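Local coordinates for protein folylpolyglutamate synthase/dihydrofolate synthase (Thermotoga maritima, PDB 1O5Z) that probably catalyses the ATP-dependent addition of L-glutamate to dihydropteroate and to the growing polyglutamate tail of tetrahydrofolate, at residues A[40-45]-A[136-141]; A[52-57]-A[150-155]; A[159-164]-A[194-199]. All coordinates share one frame; numbering follows the deposited sequence.

Contact 1 (A[40-45]-A[136-141]); sequences MLLSKL and VTAMAF
Three leucines of helix 36-44 and its end meet Ala138 and Phe141 of helix 132-146, and carbon against carbon is all they offer each other. The tightest touch is between Leu41 CD2 and Ala138 CB, 3.4 Å apart, closer than a usual van der Waals contact. Leu41 gets there because CG stands anti to the backbone N (chi1 178°), which carries the branched tip across toward the other helix. Leu45, one turn further on, adds a looser contact to the same methyl through CD1, 4.2 Å from Ala138 CB, and Leu42 CD2 approaches it as well.

Leu42 lies crosswise to Phe141, the two side chains meeting at about a right angle. Both its methyls bear on CD1 of the Phe141 ring, Leu42 CD1 at 3.8 Å and continuing along the ring toward CE1, while Leu42 CD2 extends toward Phe141 CB, 3.9 Å away. An alanine in place of Leu42 would probably open a gap beside the Phe141 ring and leave that flank without its packing partner.

Outside this shell, Leu42 is also backed by His49 and Val167, and Phe141 by Val168. Helix 36-44, just ahead of strand 53-58, thus packs on helix 132-146 of the Mur ligase middle domain, with Ile118 of helix 105-122 closing the side of Leu41 and Leu45. The two short segments run in roughly the same direction, at 32°, with axes 10.2 Å apart. Leu42 and Ala138 have the nearest CA atoms, at 6.3 Å.

Across the interface the fit is purely apolar: cohesion here probably comes from close packing and burial, and the small side chain of Ala138 probably lets the leucine tips approach the helix at this point.

Contact 2 (A[52-57]-A[150-155]); sequences YKTIHI and DIAVLE
Ala152 O receives the amide of Ile55 at 2.8 Å, nearly along the C=O axis (C=O...N angle 166°), and is also approached by a CA-H: Thr54 CA lies 3.2 Å from Ala152 O. The ladder is parallel: Ala152 N gives its hydrogen to Lys53 O, Leu154 N to Ile55 O, and Ile57 N reaches Leu154 O at 2.8 Å. The bond from Lys53 N to Asp150 O is weak.

On one face Ile55, Ile57, Ile151 and Val153 pack in a row. Ile151 CG1 is anti to its backbone N (chi1 173°), Ile55 CG1 anti to its carbonyl carbon (chi1 -65°), and the methyls at their ends press together, Ile55 CD1 being 3.3 Å from Ile151 CD1. Ile57 CD1 sits similarly close to Val153 CG1, 3.5 Å away. Helices 63-77 and 271-286 cover this face.

The other face carries Ala152, Leu154, Thr54 and His56, and helix 132-146 lies against it. The Tyr52 ring comes over from the strand's start, CE1 lying 3.6 Å from Ala152 CB. His56 turns an edge to the neighbouring strand, with CD2 3.5 Å from Leu154 O in the ring plane, while its NE2 is bonded to Thr165. Thr54 OG1 is buried against Leu154 CD1 and has no polar partner in the model.

Strand 53-58 runs into the P-loop, the expected ATP-binding turn; bonds and apolar row tie it to 151-155 and probably help set Glu155 beside that turn, touching Lys63, its OE1 hydrogen-bonded to an unidentified molecule probably from the crystallisation liquor.

Contact 3 (A[159-164]-A[194-199]); sequences GGRLDA and AWEKSG. With SO4 (sulfate ion), chain B.
The guanidinium of Arg161 lies flat on the indole of Trp195, the planes only 18° apart. Arg161 CZ stands 3.7 Å from the centroid of the six-membered ring, over the face, a cation-pi contact, while NE is displaced toward the ring's rim. The opposite face of the guanidinium is covered by Gly199, whose CA is 3.4 Å from Arg161 CZ, so the group is sandwiched between aromatic ring and backbone. A bend at chi3 (-68°) turns the plane into this slot. Its rotation is fixed by Trp195 O, which lies close to the guanidinium plane and takes NH2 at 3.2 Å, with a weak bond from NE.

The backbone of the same arginine is held too. Arg161 N donates to Glu196 O at 2.7 Å, and Gly199 N reaches that oxygen from the other face of the carbonyl plane.

Gly160 to Asp163 form a type I turn within the glycine-rich signature loop of folylpolyglutamate synthases, which follows strand 151-155; helix 190-197 ends against it. Asp163 bonds back to the amides of Gly157 and Leu158, closing the loop on itself.

Glu196 bends at chi2 to run beside the loop, CG near Gly159 CA. Its OE2 accepts from a water at 3.0 Å, and that water also takes the amides of Gly160 and Leu162, so the carboxylate reaches the turn through solvent. Lys197 leaves the helix on another course: its CG passes Gly159 O, and NZ bonds sulfate O3 at 2.8 Å. Gly159 N holds O4 of the same ion at 2.9 Å. The sulfate probably comes from the crystallisation liquor, though it may mark an anion site next to the P-loop, whose Thr60 touches the lysine chain.

How the contacts relate
Contact 2 lies inside the central sheet, contact 1 packs helices beside it, and contact 3 involves the loop that follows strand 151-155. Contacts 1 and 2 have centres about 15 Å apart and interleave along the chain, helix 36-44 leading to strand 53-58 and helix 132-146 to strand 151-155. They meet directly: Tyr52 OH lies 2.8 Å from Phe141 O, a probable hydrogen bond, and Phe141 CE2 packs on Leu154 CD1. Contact 3, about 16 Å from contact 2 between centres, touches contact 1 where Ala164 CB packs on Thr137 OG1. Contacts 2 and 3 probably flank the nucleotide site; each has a sulfate close by, probably from the crystallisation liquor, about 4 Å from the Glu155 side chain in contact 2.

Contact 1 (A[40-45]-A[136-141])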
loop_
_atom_site.group_PDB
_atom_site.type_symbol
_atom_site.label_atom_id
_atom_site.label_comp_id
_atom_site.label_asym_id
_atom_site.label_seq_id
_atom_site.Cartn_x
_atom_site.Cartn_y
_atom_site.Cartn_z
ATOM N N MET A 40 -16.348 -18.535 -6.957
ATOM C CA MET A 40 -16.278 -19.985 -6.988
ATOM C C MET A 40 -15.145 -20.555 -6.118
ATOM O O MET A 40 -15.324 -21.517 -5.409
ATOM C CB MET A 40 -16.101 -20.424 -8.446
ATOM C CG MET A 40 -16.150 -21.904 -8.705
ATOM S SD MET A 40 -15.893 -22.335 -10.454
ATOM C CE MET A 40 -16.915 -21.053 -11.222
ATOM N N LEU A 41 -13.960 -19.992 -6.181
ATOM C CA LEU A 41 -12.882 -20.431 -5.289
ATOM C C LEU A 41 -13.302 -20.354 -3.825
ATOM O O LEU A 41 -13.244 -21.346 -3.105
ATOM C CB LEU A 41 -11.625 -19.586 -5.510
ATOM C CG LEU A 41 -10.371 -19.801 -4.668
ATOM C CD1 LEU A 41 -9.983 -21.268 -4.656
ATOM C CD2 LEU A 41 -9.228 -18.948 -5.185
ATOM N N LEU A 42 -13.778 -19.193 -3.408
ATOM C CA LEU A 42 -14.226 -19.013 -2.051
ATOM C C LEU A 42 -15.371 -19.961 -1.645
ATOM O O LEU A 42 -15.390 -20.488 -0.529
ATOM C CB LEU A 42 -14.614 -17.544 -1.829
ATOM C CG LEU A 42 -13.439 -16.558 -1.765
ATOM C CD1 LEU A 42 -13.925 -15.117 -1.749
ATOM C CD2 LEU A 42 -12.659 -16.814 -0.522
ATOM N N SER A 43 -16.319 -20.175 -2.550
ATOM C CA SER A 43 -17.396 -21.094 -2.306
ATOM C C SER A 43 -16.884 -22.492 -2.005
ATOM O O SER A 43 -17.381 -23.141 -1.131
ATOM C CB SER A 43 -18.273 -21.198 -3.530
ATOM O OG SER A 43 -19.357 -22.056 -3.276
ATOM N N LYS A 44 -15.914 -22.952 -2.774
ATOM C CA LYS A 44 -15.348 -24.272 -2.599
ATOM C C LYS A 44 -14.526 -24.332 -1.296
ATOM O O LYS A 44 -14.346 -25.404 -0.763
ATOM C CB LYS A 44 -14.483 -24.638 -3.822
ATOM C CG LYS A 44 -15.297 -24.816 -5.120
ATOM C CD LYS A 44 -14.712 -25.939 -6.010
ATOM C CE LYS A 44 -15.680 -26.443 -7.057
ATOM N NZ LYS A 44 -16.547 -27.651 -6.693
ATOM N N LEU A 45 -14.065 -23.184 -0.784
ATOM C CA LEU A 45 -13.368 -23.111 0.491
ATOM C C LEU A 45 -14.293 -22.867 1.674
ATOM O O LEU A 45 -13.835 -22.687 2.792
ATOM C CB LEU A 45 -12.295 -21.998 0.461
ATOM C CG LEU A 45 -11.189 -22.205 -0.588
ATOM C CD1 LEU A 45 -10.345 -20.946 -0.746
ATOM C CD2 LEU A 45 -10.301 -23.414 -0.299
ATOM N N VAL A 136 -4.299 -15.303 -3.988
ATOM C CA VAL A 136 -3.742 -14.678 -2.800
ATOM C C VAL A 136 -4.873 -14.115 -1.920
ATOM O O VAL A 136 -4.862 -14.217 -0.688
ATOM C CB VAL A 136 -2.727 -13.582 -3.171
ATOM C CG1 VAL A 136 -2.188 -12.897 -1.890
ATOM C CG2 VAL A 136 -1.626 -14.168 -3.945
ATOM N N THR A 137 -5.851 -13.512 -2.564
ATOM C CA THR A 137 -6.972 -12.951 -1.837
ATOM C C THR A 137 -7.728 -14.029 -1.103
ATOM O O THR A 137 -8.117 -13.850 0.035
ATOM C CB THR A 137 -7.906 -12.188 -2.806
ATOM O OG1 THR A 137 -7.173 -11.122 -3.421
ATOM C CG2 THR A 137 -9.039 -11.517 -2.042
ATOM N N ALA A 138 -7.963 -15.145 -1.770
ATOM C CA ALA A 138 -8.669 -16.254 -1.155
ATOM C C ALA A 138 -7.842 -16.843 -0.004
ATOM O O ALA A 138 -8.396 -17.294 1.029
ATOM C CB ALA A 138 -8.989 -17.299 -2.210
ATOM N N MET A 139 -6.520 -16.875 -0.207
ATOM C CA MET A 139 -5.613 -17.260 0.851
ATOM C C MET A 139 -5.782 -16.378 2.076
ATOM O O MET A 139 -5.869 -16.862 3.175
ATOM C CB MET A 139 -4.188 -17.123 0.392
ATOM C CG MET A 139 -3.707 -18.208 -0.556
ATOM S SD MET A 139 -1.906 -18.020 -0.926
ATOM C CE MET A 139 -1.287 -17.512 0.725
ATOM N N ALA A 140 -5.810 -15.058 1.884
ATOM C CA ALA A 140 -6.036 -14.163 2.992
ATOM C C ALA A 140 -7.358 -14.445 3.649
ATOM O O ALA A 140 -7.417 -14.596 4.841
ATOM C CB ALA A 140 -5.971 -12.758 2.524
ATOM N N PHE A 141 -8.428 -14.539 2.867
ATOM C CA PHE A 141 -9.762 -14.791 3.430
ATOM C C PHE A 141 -9.813 -16.058 4.246
ATOM O O PHE A 141 -10.417 -16.104 5.306
ATOM C CB PHE A 141 -10.821 -14.889 2.349
ATOM C CG PHE A 141 -11.270 -13.574 1.802
ATOM C CD1 PHE A 141 -11.392 -13.400 0.432
ATOM C CD2 PHE A 141 -11.654 -12.531 2.644
ATOM C CE1 PHE A 141 -11.818 -12.153 -0.122
ATOM C CE2 PHE A 141 -12.107 -11.324 2.106
ATOM C CZ PHE A 141 -12.194 -11.144 0.707
#

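Contact 2 (A[52-57]-A[150-155])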
loop_
_atom_site.group_PDB
_atom_site.type_symbol
_atom_site.label_atom_id
_atom_site.label_comp_id
_atom_site.label_asym_id
_atom_site.label_seq_id
_atom_site.Cartn_x
_atom_site.Cartn_y
_atom_site.Cartn_z
ATOM N N TYR A 52 -16.537 -13.170 9.194
ATOM C CA TYR A 52 -16.107 -12.078 10.058
ATOM C C TYR A 52 -16.532 -10.766 9.417
ATOM O O TYR A 52 -16.786 -10.701 8.246
ATOM C CB TYR A 52 -14.569 -12.089 10.267
ATOM C CG TYR A 52 -13.795 -12.528 9.013
ATOM C CD1 TYR A 52 -13.585 -11.643 7.935
ATOM C CD2 TYR A 52 -13.346 -13.827 8.876
ATOM C CE1 TYR A 52 -12.959 -12.079 6.767
ATOM C CE2 TYR A 52 -12.684 -14.252 7.725
ATOM C CZ TYR A 52 -12.538 -13.390 6.683
ATOM O OH TYR A 52 -11.877 -13.783 5.593
ATOM N N LYS A 53 -16.606 -9.715 10.222
ATOM C CA LYS A 53 -16.869 -8.363 9.740
ATOM C C LYS A 53 -15.688 -7.890 8.922
ATOM O O LYS A 53 -14.556 -8.354 9.090
ATOM C CB LYS A 53 -17.120 -7.369 10.898
ATOM C CG LYS A 53 -18.217 -7.747 11.878
ATOM C CD LYS A 53 -19.549 -7.973 11.122
ATOM C CE LYS A 53 -20.759 -8.326 12.044
ATOM N NZ LYS A 53 -21.811 -9.137 11.302
ATOM N N THR A 54 -15.949 -6.909 8.069
ATOM C CA THR A 54 -15.017 -6.557 7.036
ATOM C C THR A 54 -15.062 -5.053 6.836
ATOM O O THR A 54 -16.103 -4.415 7.084
ATOM C CB THR A 54 -15.423 -7.420 5.825
ATOM O OG1 THR A 54 -14.359 -8.362 5.521
ATOM C CG2 THR A 54 -15.653 -6.675 4.639
ATOM N N ILE A 55 -13.904 -4.471 6.489
ATOM C CA ILE A 55 -13.831 -3.054 6.077
ATOM C C ILE A 55 -13.082 -3.026 4.778
ATOM O O ILE A 55 -12.103 -3.723 4.615
ATOM C CB ILE A 55 -13.149 -2.179 7.137
ATOM C CG1 ILE A 55 -13.997 -2.164 8.386
ATOM C CG2 ILE A 55 -12.928 -0.742 6.624
ATOM C CD1 ILE A 55 -13.229 -1.607 9.596
ATOM N N HIS A 56 -13.596 -2.249 3.837
ATOM C CA HIS A 56 -13.160 -2.360 2.464
ATOM C C HIS A 56 -12.655 -1.033 1.970
ATOM O O HIS A 56 -13.413 -0.082 1.982
ATOM C CB HIS A 56 -14.300 -2.849 1.568
ATOM C CG HIS A 56 -13.825 -3.420 0.277
ATOM N ND1 HIS A 56 -14.666 -3.643 -0.789
ATOM C CD2 HIS A 56 -12.599 -3.841 -0.114
ATOM C CE1 HIS A 56 -13.967 -4.163 -1.784
ATOM N NE2 HIS A 56 -12.708 -4.271 -1.410
ATOM N N ILE A 57 -11.380 -0.989 1.546
ATOM C CA ILE A 57 -10.708 0.268 1.209
ATOM C C ILE A 57 -10.092 0.308 -0.176
ATOM O O ILE A 57 -9.108 -0.373 -0.442
ATOM C CB ILE A 57 -9.639 0.625 2.288
ATOM C CG1 ILE A 57 -10.314 0.761 3.673
ATOM C CG2 ILE A 57 -8.966 1.971 1.959
ATOM C CD1 ILE A 57 -9.580 0.221 4.668
ATOM N N ASP A 150 -11.852 -11.049 14.285
ATOM C CA ASP A 150 -13.100 -10.315 14.553
ATOM C C ASP A 150 -13.451 -9.522 13.298
ATOM O O ASP A 150 -14.601 -9.419 12.907
ATOM C CB ASP A 150 -12.918 -9.308 15.685
ATOM C CG ASP A 150 -12.604 -9.968 17.020
ATOM O OD1 ASP A 150 -13.243 -11.016 17.308
ATOM O OD2 ASP A 150 -11.747 -9.486 17.831
ATOM N N ILE A 151 -12.422 -8.942 12.708
ATOM C CA ILE A 151 -12.587 -8.098 11.562
ATOM C C ILE A 151 -11.417 -8.162 10.616
ATOM O O ILE A 151 -10.259 -8.337 11.024
ATOM C CB ILE A 151 -12.901 -6.653 12.013
ATOM C CG1 ILE A 151 -12.897 -5.720 10.834
ATOM C CG2 ILE A 151 -11.960 -6.154 13.095
ATOM C CD1 ILE A 151 -13.563 -4.453 11.174
ATOM N N ALA A 152 -11.736 -8.066 9.331
ATOM C CA ALA A 152 -10.715 -8.021 8.292
ATOM C C ALA A 152 -10.749 -6.661 7.587
ATOM O O ALA A 152 -11.802 -6.181 7.240
ATOM C CB ALA A 152 -10.886 -9.174 7.307
ATOM N N VAL A 153 -9.589 -6.031 7.417
ATOM C CA VAL A 153 -9.460 -4.793 6.655
ATOM C C VAL A 153 -8.823 -5.129 5.350
ATOM O O VAL A 153 -7.735 -5.690 5.303
ATOM C CB VAL A 153 -8.625 -3.766 7.415
ATOM C CG1 VAL A 153 -8.572 -2.438 6.680
ATOM C CG2 VAL A 153 -9.217 -3.557 8.813
ATOM N N LEU A 154 -9.511 -4.787 4.261
ATOM C CA LEU A 154 -9.129 -5.214 2.930
ATOM C C LEU A 154 -8.851 -4.034 2.047
ATOM O O LEU A 154 -9.723 -3.239 1.767
ATOM C CB LEU A 154 -10.251 -6.033 2.322
ATOM C CG LEU A 154 -10.772 -7.101 3.285
ATOM C CD1 LEU A 154 -12.150 -7.528 2.829
ATOM C CD2 LEU A 154 -9.815 -8.232 3.276
ATOM N N GLU A 155 -7.623 -3.987 1.581
ATOM C CA GLU A 155 -7.217 -3.090 0.555
ATOM C C GLU A 155 -7.579 -3.676 -0.843
ATOM O O GLU A 155 -7.188 -4.779 -1.199
ATOM C CB GLU A 155 -5.690 -2.833 0.660
ATOM C CG GLU A 155 -5.200 -1.895 -0.425
ATOM C CD GLU A 155 -3.731 -1.726 -0.487
ATOM O OE1 GLU A 155 -2.996 -2.362 0.286
ATOM O OE2 GLU A 155 -3.331 -0.903 -1.325
#

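Contact 3 (A[159-164]-A[194-199])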
loop_
_atom_site.group_PDB
_atom_site.type_symbol
_atom_site.label_atom_id
_atom_site.label_comp_id
_atom_site.label_asym_id
_atom_site.label_seq_id
_atom_site.Cartn_x
_atom_site.Cartn_y
_atom_site.Cartn_z
ATOM N N GLY A 159 -8.929 -1.110 -9.026
ATOM C CA GLY A 159 -10.291 -0.752 -9.423
ATOM C C GLY A 159 -11.207 -0.821 -8.224
ATOM O O GLY A 159 -11.127 -0.004 -7.276
ATOM N N GLY A 160 -12.071 -1.827 -8.250
ATOM C CA GLY A 160 -12.956 -2.101 -7.120
ATOM C C GLY A 160 -14.092 -3.003 -7.571
ATOM O O GLY A 160 -14.263 -4.087 -7.031
ATOM N N ARG A 161 -14.834 -2.551 -8.578
ATOM C CA ARG A 161 -16.008 -3.254 -9.041
ATOM C C ARG A 161 -15.760 -4.790 -9.196
ATOM O O ARG A 161 -16.521 -5.595 -8.696
ATOM C CB ARG A 161 -16.515 -2.581 -10.307
ATOM C CG ARG A 161 -17.909 -3.009 -10.762
ATOM C CD ARG A 161 -18.552 -2.051 -11.758
ATOM N NE ARG A 161 -18.891 -0.716 -11.164
ATOM C CZ ARG A 161 -19.984 -0.432 -10.411
ATOM N NH1 ARG A 161 -20.866 -1.379 -10.122
ATOM N NH2 ARG A 161 -20.213 0.805 -9.958
ATOM N N LEU A 162 -14.659 -5.159 -9.823
ATOM C CA LEU A 162 -14.386 -6.565 -10.177
ATOM C C LEU A 162 -13.102 -7.068 -9.533
ATOM O O LEU A 162 -12.512 -8.071 -9.985
ATOM C CB LEU A 162 -14.258 -6.741 -11.685
ATOM C CG LEU A 162 -15.446 -6.275 -12.472
ATOM C CD1 LEU A 162 -15.223 -6.625 -13.959
ATOM C CD2 LEU A 162 -16.760 -6.888 -11.888
ATOM N N ASP A 163 -12.683 -6.343 -8.503
ATOM C CA ASP A 163 -11.567 -6.719 -7.699
ATOM C C ASP A 163 -11.906 -7.933 -6.863
ATOM O O ASP A 163 -12.996 -8.033 -6.327
ATOM C CB ASP A 163 -11.145 -5.585 -6.769
ATOM C CG ASP A 163 -9.824 -5.861 -6.117
ATOM O OD1 ASP A 163 -8.786 -5.882 -6.818
ATOM O OD2 ASP A 163 -9.723 -6.130 -4.917
ATOM N N ALA A 164 -10.937 -8.832 -6.721
ATOM C CA ALA A 164 -11.128 -10.038 -5.961
ATOM C C ALA A 164 -11.638 -9.806 -4.552
ATOM O O ALA A 164 -12.373 -10.626 -4.027
ATOM C CB ALA A 164 -9.820 -10.833 -5.919
ATOM N N ALA A 194 -13.752 6.530 -11.554
ATOM C CA ALA A 194 -14.705 6.714 -10.461
ATOM C C ALA A 194 -15.772 5.639 -10.455
ATOM O O ALA A 194 -16.153 5.164 -9.406
ATOM C CB ALA A 194 -15.374 8.106 -10.537
ATOM N N TRP A 195 -16.248 5.245 -11.613
ATOM C CA TRP A 195 -17.278 4.227 -11.663
ATOM C C TRP A 195 -16.787 2.849 -11.224
ATOM O O TRP A 195 -17.411 2.190 -10.400
ATOM C CB TRP A 195 -17.860 4.148 -13.064
ATOM C CG TRP A 195 -19.120 3.493 -13.018
ATOM C CD1 TRP A 195 -20.292 3.981 -12.480
ATOM C CD2 TRP A 195 -19.389 2.198 -13.468
ATOM N NE1 TRP A 195 -21.285 3.039 -12.585
ATOM C CE2 TRP A 195 -20.756 1.931 -13.193
ATOM C CE3 TRP A 195 -18.624 1.226 -14.095
ATOM C CZ2 TRP A 195 -21.363 0.752 -13.537
ATOM C CZ3 TRP A 195 -19.212 0.043 -14.422
ATOM C CH2 TRP A 195 -20.581 -0.188 -14.150
ATOM N N GLU A 196 -15.662 2.427 -11.784
ATOM C CA GLU A 196 -14.995 1.173 -11.392
ATOM C C GLU A 196 -14.803 1.091 -9.866
ATOM O O GLU A 196 -15.134 0.093 -9.222
ATOM C CB GLU A 196 -13.650 1.049 -12.161
ATOM C CG GLU A 196 -13.014 -0.346 -12.207
ATOM C CD GLU A 196 -13.873 -1.411 -12.941
ATOM O OE1 GLU A 196 -14.858 -1.033 -13.656
ATOM O OE2 GLU A 196 -13.544 -2.636 -12.815
ATOM N N LYS A 197 -14.307 2.180 -9.293
ATOM C CA LYS A 197 -14.103 2.269 -7.861
ATOM C C LYS A 197 -15.396 2.249 -7.029
ATOM O O LYS A 197 -15.421 1.700 -5.931
ATOM C CB LYS A 197 -13.285 3.541 -7.520
ATOM C CG LYS A 197 -11.889 3.418 -8.014
ATOM C CD LYS A 197 -10.872 4.190 -7.274
ATOM C CE LYS A 197 -9.555 4.227 -8.093
ATOM N NZ LYS A 197 -9.208 3.000 -8.838
ATOM N N SER A 198 -16.464 2.861 -7.519
ATOM C CA SER A 198 -17.682 2.822 -6.754
ATOM C C SER A 198 -18.419 1.492 -6.836
ATOM O O SER A 198 -19.470 1.382 -6.214
ATOM C CB SER A 198 -18.615 4.019 -7.032
ATOM O OG SER A 198 -18.395 4.570 -8.280
ATOM N N GLY A 199 -17.862 0.483 -7.527
ATOM C CA GLY A 199 -18.353 -0.912 -7.436
ATOM C C GLY A 199 -18.196 -1.604 -6.088
ATOM O O GLY A 199 -18.782 -2.676 -5.865
HETATM S S SO4 B . -6.336 1.468 -8.446
HETATM O O1 SO4 B . -5.399 0.428 -8.014
HETATM O O2 SO4 B . -5.597 2.690 -8.737
HETATM O O3 SO4 B . -7.293 1.652 -7.348
HETATM O O4 SO4 B . -7.103 1.051 -9.611
HETATM O O HOH W 1 -12.378 1.052 -5.073
HETATM O O HOH W 2 -12.017 -3.560 -10.426
#